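Hypothetical protein SO2946 (Shewanella oneidensis, PDB 2A5Z) is of unknown function but adopts a jelly-roll fold with a carbohydrate-binding module and binds magnesium, so a role in recognising sugars is possible. Local coordinates at residues Y177-S180 and W184-C187; T200-S203 and T207-Y210; T39-I44 and S64-S69; Q91-S96 and A101-G106. All coordinates share one frame; numbering follows the deposited sequence.

Two pairs of neighbours make up the set. Contacts 1 and 2 have centres about 7 Å apart and are joined through adjacent strands, I186 O lying 2.7 Å from Y202 N, a probable hydrogen bond. Contacts 3 and 4 have centres about 20 Å apart but meet where S69 N lies 2.8 Å from G106 O, again a probable hydrogen bond, between strands 68-73 and 102-107. Contact 3 lies about 27 Å from contacts 1 and 2, centre to centre, across the middle of the chain. None includes a magnesium ligand (D54, F88, G89, D247); side chains come within about 9 Å (T42), 11 Å (F103) and 14 Å (Y185) of a bound magnesium ion.

Contact 1 (Y177-S180 and W184-C187); sequences YALS and WYIC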
# COMPACT_ATOMS: atom_id res chain seq x y z
N TYR C 177 -6.84 14.12 33.31
CA TYR C 177 -8.23 13.81 33.11
C TYR C 177 -8.37 12.30 33.31
O TYR C 177 -7.69 11.52 32.64
CB TYR C 177 -8.68 14.24 31.70
CG TYR C 177 -10.13 13.93 31.42
CD1 TYR C 177 -11.14 14.85 31.72
CD2 TYR C 177 -10.50 12.69 30.89
CE1 TYR C 177 -12.47 14.55 31.48
CE2 TYR C 177 -11.83 12.38 30.65
CZ TYR C 177 -12.81 13.31 30.95
OH TYR C 177 -14.13 12.98 30.71
N ALA C 178 -9.22 11.88 34.24
CA ALA C 178 -9.42 10.44 34.50
C ALA C 178 -10.40 9.81 33.51
O ALA C 178 -11.53 10.27 33.34
CB ALA C 178 -9.84 10.20 35.95
N LEU C 179 -9.94 8.76 32.84
CA LEU C 179 -10.71 8.11 31.78
C LEU C 179 -11.56 6.97 32.31
O LEU C 179 -11.39 6.54 33.45
CB LEU C 179 -9.77 7.58 30.69
CG LEU C 179 -8.75 8.54 30.07
CD1 LEU C 179 -7.71 7.73 29.32
CD2 LEU C 179 -9.42 9.57 29.15
N SER C 180 -12.47 6.48 31.48
CA SER C 180 -13.27 5.30 31.80
C SER C 180 -12.81 4.13 30.94
O SER C 180 -12.35 4.33 29.82
CB SER C 180 -14.76 5.58 31.56
OG SER C 180 -15.27 6.50 32.51
N TRP C 184 -14.77 4.86 23.93
CA TRP C 184 -14.19 5.47 22.73
C TRP C 184 -13.92 6.95 22.93
O TRP C 184 -14.79 7.68 23.41
CB TRP C 184 -15.13 5.26 21.54
CG TRP C 184 -15.08 3.87 21.03
CD1 TRP C 184 -15.97 2.86 21.28
CD2 TRP C 184 -14.06 3.31 20.18
NE1 TRP C 184 -15.57 1.71 20.63
CE2 TRP C 184 -14.40 1.96 19.96
CE3 TRP C 184 -12.90 3.83 19.60
CZ2 TRP C 184 -13.61 1.11 19.16
CZ3 TRP C 184 -12.11 2.99 18.81
CH2 TRP C 184 -12.48 1.64 18.60
N TYR C 185 -12.71 7.37 22.54
CA TYR C 185 -12.24 8.74 22.71
C TYR C 185 -11.64 9.21 21.39
O TYR C 185 -11.27 8.39 20.54
CB TYR C 185 -11.16 8.83 23.81
CG TYR C 185 -11.66 8.61 25.22
CD1 TYR C 185 -12.34 9.63 25.89
CD2 TYR C 185 -11.46 7.40 25.87
CE1 TYR C 185 -12.82 9.43 27.19
CE2 TYR C 185 -11.93 7.20 27.18
CZ TYR C 185 -12.60 8.22 27.83
OH TYR C 185 -13.06 8.04 29.11
N ILE C 186 -11.54 10.52 21.21
CA ILE C 186 -10.82 11.10 20.07
C ILE C 186 -9.75 12.04 20.62
O ILE C 186 -9.99 12.75 21.60
CB ILE C 186 -11.78 11.86 19.10
CG1 ILE C 186 -13.02 11.02 18.78
CG2 ILE C 186 -11.05 12.29 17.80
CD1 ILE C 186 -14.17 11.79 18.14
N CYS C 187 -8.55 12.00 20.05
CA CYS C 187 -7.51 12.96 20.40
C CYS C 187 -6.94 13.62 19.14
O CYS C 187 -6.59 12.94 18.17
CB CYS C 187 -6.38 12.31 21.21
SG CYS C 187 -4.96 13.41 21.52
O HOH W 1 -14.83 9.81 29.97
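The phenol of Y185 reaches from its strand to the chain turn at L179 and S180, and is gripped there both at its hydroxyl and on its ring. Methyl CD2 of L179 sits over one face of the Y185 ring, 4.0 Å from its centroid and 20° off the ring normal, a CH-pi contact. It is displaced toward the hydroxyl end of the ring, so its nearest ring atom is Y185 CZ at 3.7 Å. The same methyl lies in plane at the edge of the Y177 ring, so the leucine branch is wedged between the face of one tyrosine and the rim of another. Y185 has its CG anti to the carbonyl carbon (chi1 -70°), which sends the ring out from the strand toward the L179-S180 peptide. Y185 OH accepts a nearly straight hydrogen bond from S180 N (2.9 Å, 169°). It also meets a water at 2.6 Å from Y185 OH, in the plane of the ring; a weak, longer bond of 3.3 Å links that water to Y177 OH. S180 O lies at the ring's edge, near its plane, and is itself hydrogen-bonded to T126. Bond and face contact together restrict how the phenol can turn. The contact spans the jelly-roll sandwich: strand 169-178 pairs with strand 159-166 in one sheet, while strand 184-191 runs between strands 119-125 and 197-203 in the other. L201 and L209 pack against both Y177 and Y185, filling the layer between the sheets, and F130 covers L179.

Contact 2 (T200-S203 and T207-Y210); sequences TLYS and TQLY
L201 O takes two backbone donors, L209 N at 2.8 Å and Y210 N at 3.2 Å, so one residue is set opposite two of the partner strand, the mark of a classic beta bulge. L201 N returns a bond to Y210 O (2.8 Å). Nearer the turn, S203 N donates to T207 O (2.9 Å), lying in the carbonyl plane. S203 OG stands between its own backbone N and carbonyl carbon (chi1 74°), where it accepts a longer bond from T207 N (3.3 Å). The same hydroxyl meets S205 OG and a water, which is also weakly bound to T207 OG1. Outward from this polar frame, L209 lays its CD1 over the Y202-S203 peptide, 3.6 Å from S203 N. On one face of the hairpin CB of L201 meets CB of Y210 at 4.1 Å, and the Y210 ring leads away to bond through its OH with S175 and G162. On the other face T200 CG2 sits against Q208 OE1 at 3.4 Å and also lies over one face of the Y202 ring, near its hydroxyl end, the T200 and Q208 side chains crossing at about a right angle. The hairpin is thus closed chiefly by backbone bonds with a serine hydroxyl near its turn, while the bulge adds an extra residue to strand 208-213 without leaving the NH groups of L209 and Y210 unpaired.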
# COMPACT_ATOMS: atom_id res chain seq x y z
N THR C 200 -5.89 17.85 22.35
CA THR C 200 -7.28 17.93 22.79
C THR C 200 -7.89 16.55 22.78
O THR C 200 -7.80 15.83 21.78
CB THR C 200 -8.10 18.88 21.89
OG1 THR C 200 -7.45 20.15 21.85
CG2 THR C 200 -9.51 19.06 22.44
N LEU C 201 -8.48 16.18 23.91
CA LEU C 201 -9.23 14.94 24.05
C LEU C 201 -10.74 15.22 23.96
O LEU C 201 -11.25 16.16 24.58
CB LEU C 201 -8.88 14.26 25.37
CG LEU C 201 -9.56 12.95 25.75
CD1 LEU C 201 -8.96 11.75 24.99
CD2 LEU C 201 -9.45 12.76 27.26
N TYR C 202 -11.44 14.40 23.17
CA TYR C 202 -12.87 14.53 22.97
C TYR C 202 -13.57 13.22 23.33
O TYR C 202 -12.95 12.15 23.35
CB TYR C 202 -13.20 14.85 21.50
CG TYR C 202 -12.43 15.98 20.86
CD1 TYR C 202 -12.99 17.26 20.75
CD2 TYR C 202 -11.15 15.77 20.34
CE1 TYR C 202 -12.30 18.30 20.13
CE2 TYR C 202 -10.43 16.82 19.73
CZ TYR C 202 -11.02 18.08 19.63
OH TYR C 202 -10.32 19.11 19.04
N SER C 203 -14.87 13.32 23.58
CA SER C 203 -15.71 12.14 23.67
C SER C 203 -15.94 11.58 22.26
O SER C 203 -15.56 12.22 21.26
CB SER C 203 -17.06 12.52 24.30
OG SER C 203 -17.83 13.24 23.36
N THR C 207 -17.30 16.00 21.65
CA THR C 207 -17.41 16.99 22.72
C THR C 207 -16.06 17.14 23.42
O THR C 207 -15.47 16.15 23.83
CB THR C 207 -18.51 16.58 23.73
OG1 THR C 207 -19.75 16.48 23.04
CG2 THR C 207 -18.65 17.62 24.85
N GLN C 208 -15.56 18.37 23.55
CA GLN C 208 -14.25 18.56 24.16
C GLN C 208 -14.28 18.22 25.65
O GLN C 208 -15.13 18.70 26.39
CB GLN C 208 -13.69 19.97 23.94
CG GLN C 208 -12.29 20.16 24.54
CD GLN C 208 -11.62 21.43 24.11
OE1 GLN C 208 -11.54 21.75 22.92
NE2 GLN C 208 -11.12 22.18 25.09
N LEU C 209 -13.34 17.37 26.06
CA LEU C 209 -13.24 16.88 27.43
C LEU C 209 -12.02 17.46 28.15
O LEU C 209 -12.06 17.69 29.36
CB LEU C 209 -13.14 15.34 27.43
CG LEU C 209 -14.37 14.52 27.01
CD1 LEU C 209 -14.04 13.02 27.07
CD2 LEU C 209 -15.58 14.86 27.87
N TYR C 210 -10.95 17.68 27.40
CA TYR C 210 -9.68 18.09 27.98
C TYR C 210 -8.83 18.71 26.88
O TYR C 210 -8.87 18.25 25.74
CB TYR C 210 -8.97 16.86 28.56
CG TYR C 210 -7.58 17.10 29.09
CD1 TYR C 210 -7.38 17.51 30.41
CD2 TYR C 210 -6.45 16.91 28.28
CE1 TYR C 210 -6.10 17.73 30.92
CE2 TYR C 210 -5.16 17.12 28.78
CZ TYR C 210 -4.99 17.53 30.10
OH TYR C 210 -3.73 17.74 30.60
O HOH W 2 -20.32 13.64 24.91

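Contact 3 (T39-I44 and S64-S69); sequences TLTTSI and SANNIS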
# COMPACT_ATOMS: atom_id res chain seq x y z
N THR C 39 -10.23 12.58 1.75
CA THR C 39 -9.46 11.62 2.53
C THR C 39 -8.48 10.80 1.67
O THR C 39 -7.95 9.78 2.12
CB THR C 39 -10.38 10.70 3.37
OG1 THR C 39 -11.24 9.96 2.51
CG2 THR C 39 -11.23 11.54 4.34
N LEU C 40 -8.24 11.26 0.45
CA LEU C 40 -7.28 10.64 -0.46
C LEU C 40 -5.84 10.77 0.03
O LEU C 40 -5.37 11.87 0.35
CB LEU C 40 -7.44 11.21 -1.88
CG LEU C 40 -6.40 10.86 -2.96
CD1 LEU C 40 -6.40 9.38 -3.27
CD2 LEU C 40 -6.65 11.66 -4.22
N THR C 41 -5.15 9.63 0.10
CA THR C 41 -3.75 9.56 0.54
C THR C 41 -2.82 10.25 -0.45
O THR C 41 -2.88 9.99 -1.65
CB THR C 41 -3.32 8.08 0.69
OG1 THR C 41 -4.22 7.41 1.58
CG2 THR C 41 -1.89 7.96 1.23
N THR C 42 -1.97 11.14 0.05
CA THR C 42 -1.00 11.83 -0.82
C THR C 42 -0.05 10.80 -1.46
O THR C 42 0.46 9.91 -0.78
CB THR C 42 -0.21 12.90 -0.04
OG1 THR C 42 -1.12 13.82 0.55
CG2 THR C 42 0.77 13.66 -0.96
N SER C 43 0.13 10.90 -2.78
CA SER C 43 1.19 10.17 -3.47
C SER C 43 2.27 11.20 -3.85
O SER C 43 3.28 11.32 -3.17
CB SER C 43 0.65 9.40 -4.68
OG SER C 43 -0.11 10.25 -5.53
N ILE C 44 2.02 11.97 -4.90
CA ILE C 44 2.93 13.05 -5.27
C ILE C 44 2.43 14.37 -4.67
O ILE C 44 1.32 14.82 -4.95
CB ILE C 44 3.16 13.11 -6.81
CG1 ILE C 44 4.03 14.32 -7.19
CG2 ILE C 44 1.84 13.14 -7.55
CD1 ILE C 44 4.26 14.47 -8.69
N SER C 64 3.15 -1.34 7.21
CA SER C 64 2.70 0.00 6.82
C SER C 64 1.43 -0.04 5.99
O SER C 64 1.09 -1.09 5.46
CB SER C 64 3.79 0.74 6.03
OG SER C 64 4.11 0.06 4.83
N ALA C 65 0.75 1.10 5.89
CA ALA C 65 -0.44 1.28 5.06
C ALA C 65 -0.67 2.77 4.85
O ALA C 65 -0.57 3.55 5.79
CB ALA C 65 -1.67 0.64 5.73
N ASN C 66 -0.98 3.17 3.62
CA ASN C 66 -1.26 4.57 3.28
C ASN C 66 -0.24 5.57 3.85
O ASN C 66 -0.63 6.58 4.45
CB ASN C 66 -2.69 4.95 3.69
CG ASN C 66 -3.73 3.95 3.21
OD1 ASN C 66 -3.54 3.29 2.19
ND2 ASN C 66 -4.83 3.82 3.96
N ASN C 67 1.04 5.27 3.66
CA ASN C 67 2.19 6.10 4.13
C ASN C 67 2.58 5.94 5.60
O ASN C 67 3.64 6.41 6.02
CB ASN C 67 1.99 7.60 3.82
CG ASN C 67 1.89 7.90 2.32
OD1 ASN C 67 2.38 7.13 1.49
ND2 ASN C 67 1.26 9.03 1.98
N ILE C 68 1.72 5.28 6.38
CA ILE C 68 1.83 5.22 7.84
C ILE C 68 2.54 3.95 8.27
O ILE C 68 2.16 2.86 7.82
CB ILE C 68 0.44 5.33 8.52
CG1 ILE C 68 -0.21 6.68 8.21
CG2 ILE C 68 0.52 5.13 10.06
CD1 ILE C 68 -1.73 6.61 8.13
N SER C 69 3.55 4.09 9.12
CA SER C 69 4.29 2.96 9.69
C SER C 69 3.43 2.25 10.73
O SER C 69 2.78 2.91 11.52
CB SER C 69 5.58 3.44 10.37
OG SER C 69 6.35 4.25 9.50
O HOH W 3 2.48 7.67 -1.13
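N67 reaches T42 with its side-chain amide: ND2 donates to T42 O at 3.0 Å and 164°, the donor in the carbonyl plane and the acceptor only 7° out of the amide plane. A water lies at the same end of the amide, donating to T42 O and to N67 OD1 (2.7 Å from OD1), and closes a small ring of bonds. T42 O thus takes two donors, and both amide atoms are engaged, which fixes the rotation about CB-CG and tells the amide's O from its N. T41 (chi1 -55°) has its CG2 anti to the backbone N, which puts that methyl 3.4 Å from N67 ND2, the T41 and N67 side chains lying alongside and pointing opposite ways, while T41 OG1 lies 3.6 Å from N66 CB. A type I' turn from A65 to I68 presents these asparagines at its two central positions, both with the positive phi that this turn requires and asparagine readily accepts. It makes the two-residue loop of a beta hairpin, with I68 N bonded to A65 O at 2.9 Å and A65 N to I68 O at 3.0 Å. In the second shell N66 ND2 bonds to S52 O, about 7 Å from the magnesium ligand D54 (side chain to side chain), and T42 OG1 to Y50 N. L40 packs on L40 of both other subunits, N66 on S43 of the second subunit. The contact joins the loop after helix 31-38 to the tip of hairpin 64-65/68-73, with strand 48-53 beside both: F49 touches T42 and N67.

Contact 4 (Q91-S96 and A101-G106); sequences QPIVSS and ASFLAG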
# COMPACT_ATOMS: atom_id res chain seq x y z
N GLN C 91 -8.16 -2.36 15.77
CA GLN C 91 -7.03 -3.20 16.16
C GLN C 91 -6.85 -3.19 17.68
O GLN C 91 -6.32 -2.21 18.23
CB GLN C 91 -5.74 -2.74 15.45
CG GLN C 91 -4.48 -3.52 15.83
CD GLN C 91 -4.54 -4.97 15.43
OE1 GLN C 91 -4.92 -5.83 16.22
NE2 GLN C 91 -4.19 -5.26 14.19
N PRO C 92 -7.32 -4.25 18.37
CA PRO C 92 -7.05 -4.41 19.79
C PRO C 92 -5.64 -4.93 20.01
O PRO C 92 -5.12 -5.68 19.17
CB PRO C 92 -8.09 -5.45 20.24
CG PRO C 92 -8.97 -5.69 19.05
CD PRO C 92 -8.13 -5.37 17.86
N ILE C 93 -5.04 -4.55 21.13
CA ILE C 93 -3.61 -4.80 21.37
C ILE C 93 -3.42 -5.35 22.79
O ILE C 93 -4.00 -4.82 23.74
CB ILE C 93 -2.77 -3.51 21.10
CG1 ILE C 93 -2.96 -3.03 19.65
CG2 ILE C 93 -1.28 -3.73 21.38
CD1 ILE C 93 -2.73 -1.53 19.44
N VAL C 94 -2.63 -6.41 22.91
CA VAL C 94 -2.41 -7.07 24.20
C VAL C 94 -0.91 -7.27 24.46
O VAL C 94 -0.13 -7.54 23.54
CB VAL C 94 -3.23 -8.40 24.30
CG1 VAL C 94 -2.84 -9.23 25.52
CG2 VAL C 94 -4.72 -8.11 24.35
N SER C 95 -0.51 -7.09 25.72
CA SER C 95 0.88 -7.23 26.14
C SER C 95 1.41 -8.65 25.97
O SER C 95 0.64 -9.61 25.85
CB SER C 95 1.04 -6.79 27.59
OG SER C 95 0.42 -7.71 28.48
N SER C 96 2.73 -8.78 25.96
CA SER C 96 3.40 -10.07 25.87
C SER C 96 4.28 -10.28 27.11
O SER C 96 4.17 -9.54 28.10
CB SER C 96 4.27 -10.12 24.61
OG SER C 96 5.29 -9.14 24.69
N ALA C 101 7.17 -4.00 25.16
CA ALA C 101 6.50 -4.36 23.90
C ALA C 101 5.50 -3.26 23.56
O ALA C 101 4.82 -2.73 24.46
CB ALA C 101 5.80 -5.69 24.03
N SER C 102 5.42 -2.91 22.29
CA SER C 102 4.58 -1.79 21.87
C SER C 102 4.04 -1.94 20.45
O SER C 102 4.59 -2.70 19.64
CB SER C 102 5.36 -0.47 21.98
OG SER C 102 6.46 -0.44 21.08
N PHE C 103 2.96 -1.22 20.17
CA PHE C 103 2.52 -1.02 18.81
C PHE C 103 2.49 0.47 18.51
O PHE C 103 2.01 1.27 19.31
CB PHE C 103 1.15 -1.66 18.54
CG PHE C 103 0.63 -1.38 17.15
CD1 PHE C 103 1.11 -2.08 16.06
CD2 PHE C 103 -0.34 -0.39 16.94
CE1 PHE C 103 0.63 -1.82 14.76
CE2 PHE C 103 -0.83 -0.12 15.66
CZ PHE C 103 -0.34 -0.83 14.58
N LEU C 104 3.03 0.83 17.35
CA LEU C 104 3.14 2.23 16.97
C LEU C 104 2.56 2.43 15.58
O LEU C 104 2.99 1.78 14.63
CB LEU C 104 4.61 2.67 17.02
CG LEU C 104 4.95 4.17 16.99
CD1 LEU C 104 6.35 4.45 17.57
CD2 LEU C 104 4.84 4.71 15.58
N ALA C 105 1.58 3.33 15.46
CA ALA C 105 1.11 3.79 14.17
C ALA C 105 1.55 5.24 14.00
O ALA C 105 1.04 6.14 14.67
CB ALA C 105 -0.43 3.65 14.05
N GLY C 106 2.53 5.46 13.13
CA GLY C 106 3.12 6.78 13.02
C GLY C 106 3.89 7.07 11.75
O GLY C 106 3.96 6.23 10.84
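Apolar contact between I93 and F103 carries most of this meeting. The tip methyl CD1 of I93 meets F103 at its CB and CD2, 3.6 Å from CD2 and 4.0 Å from CB. It meets the ring obliquely, and the two side chains run at about a right angle. F103 CG is anti to the backbone N (chi1 176°), which turns the ring across the line to I93, so that its CB and CD2 flank is offered to the I93 methyl, and it is I93 CD1 that spans the gap. A second, smaller touch lies closer to the connecting turn, where the S96 hydroxyl sits 3.5 Å from the methyl of A101 (OG to CB). That is plain van der Waals contact; the polar needs of S96 OG are met by hydrogen bonds to G74 O and T98 N, which also hold the hydroxyl in place beside the methyl. No hydrogen bond crosses between 91-96 and 101-106. The touching parts run nearly antiparallel, 163° apart, yet the backbones are too far separated to pair, so the two lengths of chain face each other through side chains alone. All four touching residues are buried. Each segment finds its backbone partners elsewhere: strand 90-94 pairs with strand 77-78, V94 bonding to S77, and I93 bonds on to L243, whereas strand 102-107 runs between strands 68-73 and 230-234 in the large sheet. L78 packs on both I93 and F103, L70 and S72 on F103, and T232 on I93, so the contact lies in the layer where strands 77-78 and 90-94 cover that sheet.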